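Local coordinates for Cg7008-pa (Drosophila melanogaster, PDB 2WAC), which cleaves both DNA and RNA as an endonuclease, associates with the RNA-induced silencing complex, and uses its Tudor domain to bind peptides carrying symmetrically dimethylated arginine, at residues 118-122 / 195-199; 149-153 / 187-192; 178-183 / 211-215. All coordinates share one frame; numbering follows the deposited sequence.

How the interactions relate
All three contacts lie in the staphylococcal-nuclease-like part of the extended Tudor domain, built on an OB-fold sheet, and all involve helix 193-208 or the chain that flanks it. Interaction 1 sets its first turns against the link from strand 113-118 to strand 121-122; interaction 2 packs the loop before it on strand 145-152, and interaction 3 folds the tail beyond its C-terminal end back on the end of helix 172-178. Centres of interactions 1 and 2 are about 9 Å apart, 1 and 3 about 14 Å, 2 and 3 about 23 Å. Along the chain, interaction 2 nests within interaction 1, and interaction 3 crosses both. The small sheet 121-122/183-184 joins interactions 1 and 3.

Interaction 1: 118-122 / 195-199; sequences LALVA and LVDQY
A type II beta turn, Leu118 to Val121, carries the chain from OB-fold strand 113-118 into the short strand 121-122, and its third residue, Leu120, plugs into the first turns of helix 193-208. With phi at +65°, Leu120 takes the backbone shape this turn position calls for, and its side chain leans toward the helix. Its CD1 does most of the touching: it lies 3.7 Å from Leu195 CG and 3.8 Å from Val196 CG2, and it also rests on the backbone where these two residues join. The side chains of Leu120 and Val196 cross at about a right angle, and both methyls of the leucine bear on the valine's CG2.

One turn further along the helix, Tyr199 lays its ring beside the turn. Leu120 CD1 sits above one face, offset toward the rim, while Leu120 CB is 3.8 Å from Tyr199 CD1. Val121 CG2 meets the ring at its edge, 4.3 Å from Tyr199 CE1. Tyr199 CG stands anti to its own carbonyl carbon (chi1 -82°), which sends the ring along the turn with its hydroxyl toward Ala119. There a water lying in the ring plane donates to both Ala119 O, at 2.9 Å, and Tyr199 OH, at 2.7 Å; Asp171 also bonds the hydroxyl. Ala119 itself is bonded through its backbone to Ala161 of strand 159-164, so the water ties the helix to a turn already fixed to the sheet. The whole is a C-terminal helix packed on the OB-fold barrel of a staphylococcal-nuclease-like domain.

Interaction 2: 149-153 / 187-192; sequences NVELK and RGERKL
Glu189 OE1 lies at the edge of the Arg187 guanidinium, in its plane, with the carboxylate tilted against it, and Leu152 CD2 touches both groups, 3.7 Å from Arg187 NH2 in an oblique approach and 3.4 Å from Glu189 OE2. The salt bridge is side-on: Arg187 NE reaches Glu189 OE1 at 3.0 Å and Arg187 NH2 reaches Glu189 OE2, both on the syn side but nearly 30° out of the carboxylate plane. Two bonds, one to each oxygen, should hold the groups against relative rotation. A bend at chi2 (89°) turns the Glu189 carboxylate back toward Arg187. The side chains of Glu189 and Leu152 cross at about a right angle.

On the carboxylate of Glu151, Asn149 ND2 lies over a face, bonding OE2 from 64° out of the plane, and Thr162 OG1 takes the same oxygen. Glu151 and Leu152 form a classic beta bulge opposite Leu160. Leu192 CD2 packs 3.9 Å from Glu151 CB, and its CD1 meets Leu152 CD2. At the rim Lys191 CE lies 3.4 Å from Glu151 O, while a water accepts from both Lys191 NZ, at 3.0 Å, and Lys153 N.

Leucine methyls and lysine methylenes thus pack on one another and on polar groups; Arg187 and Glu189 pair within their loop, neutral donors hold Glu151 OE2, and water makes the polar bridge.

Interaction 3: 178-183 / 211-215; sequences AEGLVL and LAIWK
Leu183 CD2 forms the apolar centre, 3.8 Å from Ile213 CD1 and 3.7 Å from Trp214 CZ2, where the C-terminal tail folds back on the Schellman motif that ends helix 172-178. The leucine methyl approaches the indole obliquely. Ile213 CG1 lies over one face of that ring, offset toward the rim. Trp214 also leans on Gln203, Ala206 and Arg207 of helix 193-208, which closes the group from the helix side.

Further out, Gly180 supplies the Schellman turn with its positive phi (72°). Its CA meets the indole at the edge, near the ring plane, 3.9 Å from Trp214 CD1. With no side chain between the two backbones, Gly180 CA and Leu211 CA approach to 5.2 Å. Leu211 and Ala212 pack against the same turn: Leu211 CD1 rests near Ala178 O, and Ala212 CB packs against Leu181 CD2.

Two polar links complete the contact. Ile213 N donates to Gly180 O at 3.1 Å, nearly straight (168°) and in the carbonyl plane. The isoleucine side chain gathers about the same oxygen: Ile213 CG1 stands between its backbone N and carbonyl carbon (chi1 73°), which puts it 3.2 Å from Gly180 O. A water, lying in the plane of the indole, accepts from Trp214 NE1 and donates to Val182 O, each at 2.9 Å.

Interaction 1: 118-122 / 195-199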
loop_
_atom_site.group_PDB
_atom_site.type_symbol
_atom_site.label_atom_id
_atom_site.label_comp_id
_atom_site.label_asym_id
_atom_site.label_seq_id
_atom_site.Cartn_x
_atom_site.Cartn_y
_atom_site.Cartn_z
ATOM N N LEU A 118 -5.096 -2.631 6.568
ATOM C CA LEU A 118 -5.471 -4.036 6.746
ATOM C C LEU A 118 -6.456 -4.124 7.908
ATOM O O LEU A 118 -6.126 -3.778 9.045
ATOM C CB LEU A 118 -4.245 -4.928 6.981
ATOM C CG LEU A 118 -4.441 -6.452 6.933
ATOM C CD1 LEU A 118 -4.871 -6.932 5.549
ATOM C CD2 LEU A 118 -3.172 -7.167 7.373
ATOM N N ALA A 119 -7.670 -4.574 7.601
ATOM C CA ALA A 119 -8.801 -4.486 8.525
ATOM C C ALA A 119 -8.583 -5.213 9.851
ATOM O O ALA A 119 -8.238 -6.396 9.870
ATOM C CB ALA A 119 -10.079 -4.975 7.852
ATOM N N LEU A 120 -8.769 -4.472 10.944
ATOM C CA LEU A 120 -8.823 -5.014 12.314
ATOM C C LEU A 120 -7.528 -5.649 12.843
ATOM O O LEU A 120 -7.558 -6.415 13.809
ATOM C CB LEU A 120 -10.000 -5.995 12.473
ATOM C CG LEU A 120 -11.411 -5.609 12.011
ATOM C CD1 LEU A 120 -12.350 -6.782 12.226
ATOM C CD2 LEU A 120 -11.938 -4.370 12.731
ATOM N N VAL A 121 -6.402 -5.316 12.223
ATOM C CA VAL A 121 -5.104 -5.860 12.621
ATOM C C VAL A 121 -4.284 -4.799 13.357
ATOM O O VAL A 121 -4.135 -3.675 12.871
ATOM C CB VAL A 121 -4.327 -6.412 11.390
ATOM C CG1 VAL A 121 -2.848 -6.580 11.692
ATOM C CG2 VAL A 121 -4.926 -7.735 10.925
ATOM N N ALA A 122 -3.778 -5.158 14.535
ATOM C CA ALA A 122 -2.860 -4.300 15.280
ATOM C C ALA A 122 -1.510 -4.994 15.418
ATOM O O ALA A 122 -1.451 -6.184 15.733
ATOM C CB ALA A 122 -3.433 -3.962 16.653
ATOM N N LEU A 195 -17.081 -9.662 11.979
ATOM C CA LEU A 195 -15.650 -9.717 11.688
ATOM C C LEU A 195 -14.789 -9.469 12.932
ATOM O O LEU A 195 -13.771 -10.137 13.121
ATOM C CB LEU A 195 -15.287 -8.732 10.566
ATOM C CG LEU A 195 -14.029 -8.988 9.727
ATOM C CD1 LEU A 195 -14.158 -10.247 8.870
ATOM C CD2 LEU A 195 -13.719 -7.784 8.848
ATOM N N VAL A 196 -15.204 -8.519 13.773
ATOM C CA VAL A 196 -14.526 -8.242 15.047
ATOM C C VAL A 196 -14.534 -9.470 15.964
ATOM O O VAL A 196 -13.498 -9.836 16.522
ATOM C CB VAL A 196 -15.129 -6.997 15.773
ATOM C CG1 VAL A 196 -14.757 -6.973 17.257
ATOM C CG2 VAL A 196 -14.671 -5.709 15.096
ATOM N N ASP A 197 -15.701 -10.102 16.100
ATOM C CA ASP A 197 -15.858 -11.315 16.906
ATOM C C ASP A 197 -15.007 -12.469 16.376
ATOM O O ASP A 197 -14.360 -13.176 17.147
ATOM C CB ASP A 197 -17.333 -11.740 16.966
ATOM C CG ASP A 197 -18.188 -10.802 17.808
ATOM O OD1 ASP A 197 -17.632 -9.981 18.566
ATOM O OD2 ASP A 197 -19.430 -10.897 17.716
ATOM N N GLN A 198 -15.011 -12.645 15.057
ATOM C CA GLN A 198 -14.245 -13.713 14.413
ATOM C C GLN A 198 -12.731 -13.558 14.616
ATOM O O GLN A 198 -12.046 -14.532 14.937
ATOM C CB GLN A 198 -14.620 -13.826 12.930
ATOM C CG GLN A 198 -15.956 -14.548 12.707
ATOM C CD GLN A 198 -16.574 -14.311 11.334
ATOM O OE1 GLN A 198 -16.064 -13.536 10.525
ATOM N NE2 GLN A 198 -17.688 -14.986 11.070
ATOM N N TYR A 199 -12.229 -12.335 14.452
ATOM C CA TYR A 199 -10.813 -12.020 14.689
ATOM C C TYR A 199 -10.418 -12.196 16.162
ATOM O O TYR A 199 -9.305 -12.633 16.461
ATOM C CB TYR A 199 -10.486 -10.596 14.211
ATOM C CG TYR A 199 -10.207 -10.449 12.720
ATOM C CD1 TYR A 199 -9.105 -9.720 12.273
ATOM C CD2 TYR A 199 -11.042 -11.030 11.761
ATOM C CE1 TYR A 199 -8.840 -9.570 10.915
ATOM C CE2 TYR A 199 -10.784 -10.890 10.398
ATOM C CZ TYR A 199 -9.680 -10.157 9.985
ATOM O OH TYR A 199 -9.410 -10.005 8.645
HETATM O O HOH W 1 -7.646 -8.152 7.686
#

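Interaction 2: 149-153 / 187-192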
loop_
_atom_site.group_PDB
_atom_site.type_symbol
_atom_site.label_atom_id
_atom_site.label_comp_id
_atom_site.label_asym_id
_atom_site.label_seq_id
_atom_site.Cartn_x
_atom_site.Cartn_y
_atom_site.Cartn_z
ATOM N N ASN A 149 -11.760 -6.659 -0.299
ATOM C CA ASN A 149 -13.066 -6.132 0.085
ATOM C C ASN A 149 -12.909 -4.950 1.033
ATOM O O ASN A 149 -12.218 -5.053 2.046
ATOM C CB ASN A 149 -13.929 -7.217 0.740
ATOM C CG ASN A 149 -15.346 -6.740 1.031
ATOM O OD1 ASN A 149 -16.049 -6.257 0.140
ATOM N ND2 ASN A 149 -15.769 -6.876 2.281
ATOM N N VAL A 150 -13.543 -3.830 0.696
ATOM C CA VAL A 150 -13.548 -2.662 1.573
ATOM C C VAL A 150 -14.571 -2.894 2.683
ATOM O O VAL A 150 -15.757 -3.092 2.412
ATOM C CB VAL A 150 -13.848 -1.348 0.799
ATOM C CG1 VAL A 150 -13.955 -0.160 1.756
ATOM C CG2 VAL A 150 -12.773 -1.085 -0.250
ATOM N N GLU A 151 -14.100 -2.880 3.928
ATOM C CA GLU A 151 -14.948 -3.178 5.087
ATOM C C GLU A 151 -15.549 -1.923 5.713
ATOM O O GLU A 151 -16.677 -1.947 6.210
ATOM C CB GLU A 151 -14.163 -3.957 6.148
ATOM C CG GLU A 151 -13.523 -5.258 5.655
ATOM C CD GLU A 151 -14.531 -6.350 5.320
ATOM O OE1 GLU A 151 -15.696 -6.268 5.763
ATOM O OE2 GLU A 151 -14.152 -7.303 4.609
ATOM N N LEU A 152 -14.783 -0.835 5.695
ATOM C CA LEU A 152 -15.229 0.440 6.244
ATOM C C LEU A 152 -14.538 1.600 5.549
ATOM O O LEU A 152 -13.312 1.622 5.430
ATOM C CB LEU A 152 -14.963 0.517 7.755
ATOM C CG LEU A 152 -15.597 1.687 8.521
ATOM C CD1 LEU A 152 -17.097 1.481 8.703
ATOM C CD2 LEU A 152 -14.926 1.874 9.868
ATOM N N LYS A 153 -15.338 2.559 5.093
ATOM C CA LYS A 153 -14.817 3.827 4.591
ATOM C C LYS A 153 -14.428 4.713 5.770
ATOM O O LYS A 153 -15.181 4.835 6.739
ATOM C CB LYS A 153 -15.861 4.545 3.732
ATOM C CG LYS A 153 -16.265 3.810 2.465
ATOM C CD LYS A 153 -17.464 4.485 1.814
ATOM C CE LYS A 153 -17.960 3.712 0.600
ATOM N NZ LYS A 153 -17.008 3.800 -0.545
ATOM N N ARG A 187 -13.339 -2.823 17.899
ATOM C CA ARG A 187 -14.031 -1.556 17.625
ATOM C C ARG A 187 -15.546 -1.741 17.484
ATOM O O ARG A 187 -16.028 -2.864 17.315
ATOM C CB ARG A 187 -13.429 -0.824 16.417
ATOM C CG ARG A 187 -13.388 -1.612 15.114
ATOM C CD ARG A 187 -12.484 -0.922 14.102
ATOM N NE ARG A 187 -12.977 0.406 13.731
ATOM C CZ ARG A 187 -12.247 1.351 13.143
ATOM N NH1 ARG A 187 -10.970 1.134 12.852
ATOM N NH2 ARG A 187 -12.795 2.523 12.849
ATOM N N GLY A 188 -16.282 -0.631 17.539
ATOM C CA GLY A 188 -17.725 -0.667 17.774
ATOM C C GLY A 188 -18.710 -0.616 16.617
ATOM O O GLY A 188 -19.904 -0.818 16.835
ATOM N N GLU A 189 -18.244 -0.342 15.397
ATOM C CA GLU A 189 -19.151 -0.329 14.241
ATOM C C GLU A 189 -19.929 -1.642 14.176
ATOM O O GLU A 189 -19.334 -2.716 14.064
ATOM C CB GLU A 189 -18.398 -0.098 12.925
ATOM C CG GLU A 189 -17.872 1.322 12.724
ATOM C CD GLU A 189 -16.479 1.529 13.294
ATOM O OE1 GLU A 189 -15.946 0.611 13.955
ATOM O OE2 GLU A 189 -15.907 2.617 13.078
ATOM N N ARG A 190 -21.253 -1.547 14.269
ATOM C CA ARG A 190 -22.125 -2.726 14.250
ATOM C C ARG A 190 -21.935 -3.568 12.983
ATOM O O ARG A 190 -21.898 -4.797 13.062
ATOM C CB ARG A 190 -23.594 -2.322 14.504
ATOM C CG ARG A 190 -24.712 -3.235 13.953
ATOM C CD ARG A 190 -24.729 -4.687 14.468
ATOM N NE ARG A 190 -24.775 -4.845 15.922
ATOM C CZ ARG A 190 -25.313 -5.891 16.551
ATOM N NH1 ARG A 190 -25.290 -5.946 17.876
ATOM N NH2 ARG A 190 -25.884 -6.879 15.868
ATOM N N LYS A 191 -21.777 -2.915 11.832
ATOM C CA LYS A 191 -21.511 -3.625 10.571
ATOM C C LYS A 191 -20.197 -4.427 10.589
ATOM O O LYS A 191 -20.000 -5.325 9.768
ATOM C CB LYS A 191 -21.558 -2.667 9.367
ATOM C CG LYS A 191 -20.413 -1.655 9.288
ATOM C CD LYS A 191 -20.539 -0.740 8.068
ATOM C CE LYS A 191 -19.984 -1.388 6.806
ATOM N NZ LYS A 191 -20.084 -0.483 5.622
ATOM N N LEU A 192 -19.315 -4.107 11.533
ATOM C CA LEU A 192 -18.048 -4.824 11.694
ATOM C C LEU A 192 -18.055 -5.866 12.820
ATOM O O LEU A 192 -17.040 -6.520 13.067
ATOM C CB LEU A 192 -16.896 -3.831 11.900
ATOM C CG LEU A 192 -16.540 -2.891 10.742
ATOM C CD1 LEU A 192 -15.416 -1.955 11.154
ATOM C CD2 LEU A 192 -16.156 -3.665 9.483
HETATM O O HOH W 2 -18.572 2.033 5.154
#

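Interaction 3: 178-183 / 211-215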
loop_
_atom_site.group_PDB
_atom_site.type_symbol
_atom_site.label_atom_id
_atom_site.label_comp_id
_atom_site.label_asym_id
_atom_site.label_seq_id
_atom_site.Cartn_x
_atom_site.Cartn_y
_atom_site.Cartn_z
ATOM N N ALA A 178 -4.521 -15.648 13.679
ATOM C CA ALA A 178 -4.561 -17.067 14.060
ATOM C C ALA A 178 -3.171 -17.674 14.274
ATOM O O ALA A 178 -3.010 -18.602 15.069
ATOM C CB ALA A 178 -5.345 -17.876 13.031
ATOM N N GLU A 179 -2.177 -17.141 13.565
ATOM C CA GLU A 179 -0.782 -17.566 13.717
ATOM C C GLU A 179 -0.073 -16.889 14.894
ATOM O O GLU A 179 1.086 -17.197 15.187
ATOM C CB GLU A 179 -0.002 -17.317 12.425
ATOM C CG GLU A 179 -0.322 -18.302 11.306
ATOM C CD GLU A 179 0.188 -17.849 9.949
ATOM O OE1 GLU A 179 0.559 -16.663 9.799
ATOM O OE2 GLU A 179 0.208 -18.684 9.022
ATOM N N GLY A 180 -0.771 -15.970 15.558
ATOM C CA GLY A 180 -0.241 -15.279 16.735
ATOM C C GLY A 180 0.849 -14.271 16.425
ATOM O O GLY A 180 1.742 -14.048 17.241
ATOM N N LEU A 181 0.765 -13.651 15.252
ATOM C CA LEU A 181 1.775 -12.691 14.803
ATOM C C LEU A 181 1.342 -11.244 15.023
ATOM O O LEU A 181 2.181 -10.351 15.161
ATOM C CB LEU A 181 2.125 -12.924 13.329
ATOM C CG LEU A 181 2.671 -14.306 12.951
ATOM C CD1 LEU A 181 2.684 -14.476 11.440
ATOM C CD2 LEU A 181 4.067 -14.546 13.538
ATOM N N VAL A 182 0.029 -11.025 15.045
ATOM C CA VAL A 182 -0.548 -9.702 15.291
ATOM C C VAL A 182 -1.704 -9.778 16.286
ATOM O O VAL A 182 -2.173 -10.867 16.634
ATOM C CB VAL A 182 -1.051 -9.021 13.981
ATOM C CG1 VAL A 182 0.112 -8.652 13.061
ATOM C CG2 VAL A 182 -2.074 -9.895 13.261
ATOM N N LEU A 183 -2.158 -8.612 16.737
ATOM C CA LEU A 183 -3.313 -8.514 17.620
ATOM C C LEU A 183 -4.581 -8.213 16.828
ATOM O O LEU A 183 -4.531 -7.587 15.765
ATOM C CB LEU A 183 -3.083 -7.442 18.694
ATOM C CG LEU A 183 -1.875 -7.604 19.629
ATOM C CD1 LEU A 183 -1.628 -6.327 20.421
ATOM C CD2 LEU A 183 -2.049 -8.792 20.572
ATOM N N LEU A 211 1.022 -19.697 20.471
ATOM C CA LEU A 211 1.719 -19.388 19.223
ATOM C C LEU A 211 2.402 -18.028 19.223
ATOM O O LEU A 211 1.820 -17.024 19.635
ATOM C CB LEU A 211 0.780 -19.502 18.016
ATOM C CG LEU A 211 0.239 -20.899 17.685
ATOM C CD1 LEU A 211 -0.482 -20.878 16.343
ATOM C CD2 LEU A 211 1.369 -21.933 17.662
ATOM N N ALA A 212 3.648 -18.027 18.753
ATOM C CA ALA A 212 4.446 -16.817 18.522
ATOM C C ALA A 212 4.471 -15.832 19.694
ATOM O O ALA A 212 5.141 -16.090 20.696
ATOM C CB ALA A 212 4.026 -16.132 17.213
ATOM N N ILE A 213 3.744 -14.718 19.572
ATOM C CA ILE A 213 3.722 -13.687 20.622
ATOM C C ILE A 213 3.067 -14.184 21.914
ATOM O O ILE A 213 3.277 -13.604 22.981
ATOM C CB ILE A 213 3.064 -12.345 20.154
ATOM C CG1 ILE A 213 1.536 -12.481 20.029
ATOM C CG2 ILE A 213 3.721 -11.835 18.862
ATOM C CD1 ILE A 213 0.799 -11.178 19.713
ATOM N N TRP A 214 2.287 -15.259 21.811
ATOM C CA TRP A 214 1.613 -15.847 22.970
ATOM C C TRP A 214 2.393 -17.021 23.577
ATOM O O TRP A 214 1.837 -17.800 24.356
ATOM C CB TRP A 214 0.196 -16.302 22.597
ATOM C CG TRP A 214 -0.628 -15.258 21.906
ATOM C CD1 TRP A 214 -0.937 -15.207 20.576
ATOM C CD2 TRP A 214 -1.249 -14.114 22.507
ATOM N NE1 TRP A 214 -1.714 -14.105 20.311
ATOM C CE2 TRP A 214 -1.919 -13.415 21.478
ATOM C CE3 TRP A 214 -1.305 -13.612 23.816
ATOM C CZ2 TRP A 214 -2.637 -12.237 21.715
ATOM C CZ3 TRP A 214 -2.021 -12.440 24.052
ATOM C CH2 TRP A 214 -2.678 -11.768 23.003
ATOM N N LYS A 215 3.675 -17.138 23.233
ATOM C CA LYS A 215 4.503 -18.262 23.685
ATOM C C LYS A 215 4.541 -18.423 25.210
ATOM O O LYS A 215 4.413 -19.539 25.715
ATOM C CB LYS A 215 5.927 -18.167 23.117
ATOM C CG LYS A 215 6.756 -19.434 23.312
ATOM C CD LYS A 215 8.149 -19.307 22.720
ATOM C CE LYS A 215 8.988 -20.532 23.055
ATOM N NZ LYS A 215 10.355 -20.453 22.474
HETATM O O HOH W 3 -2.925 -13.416 17.725
#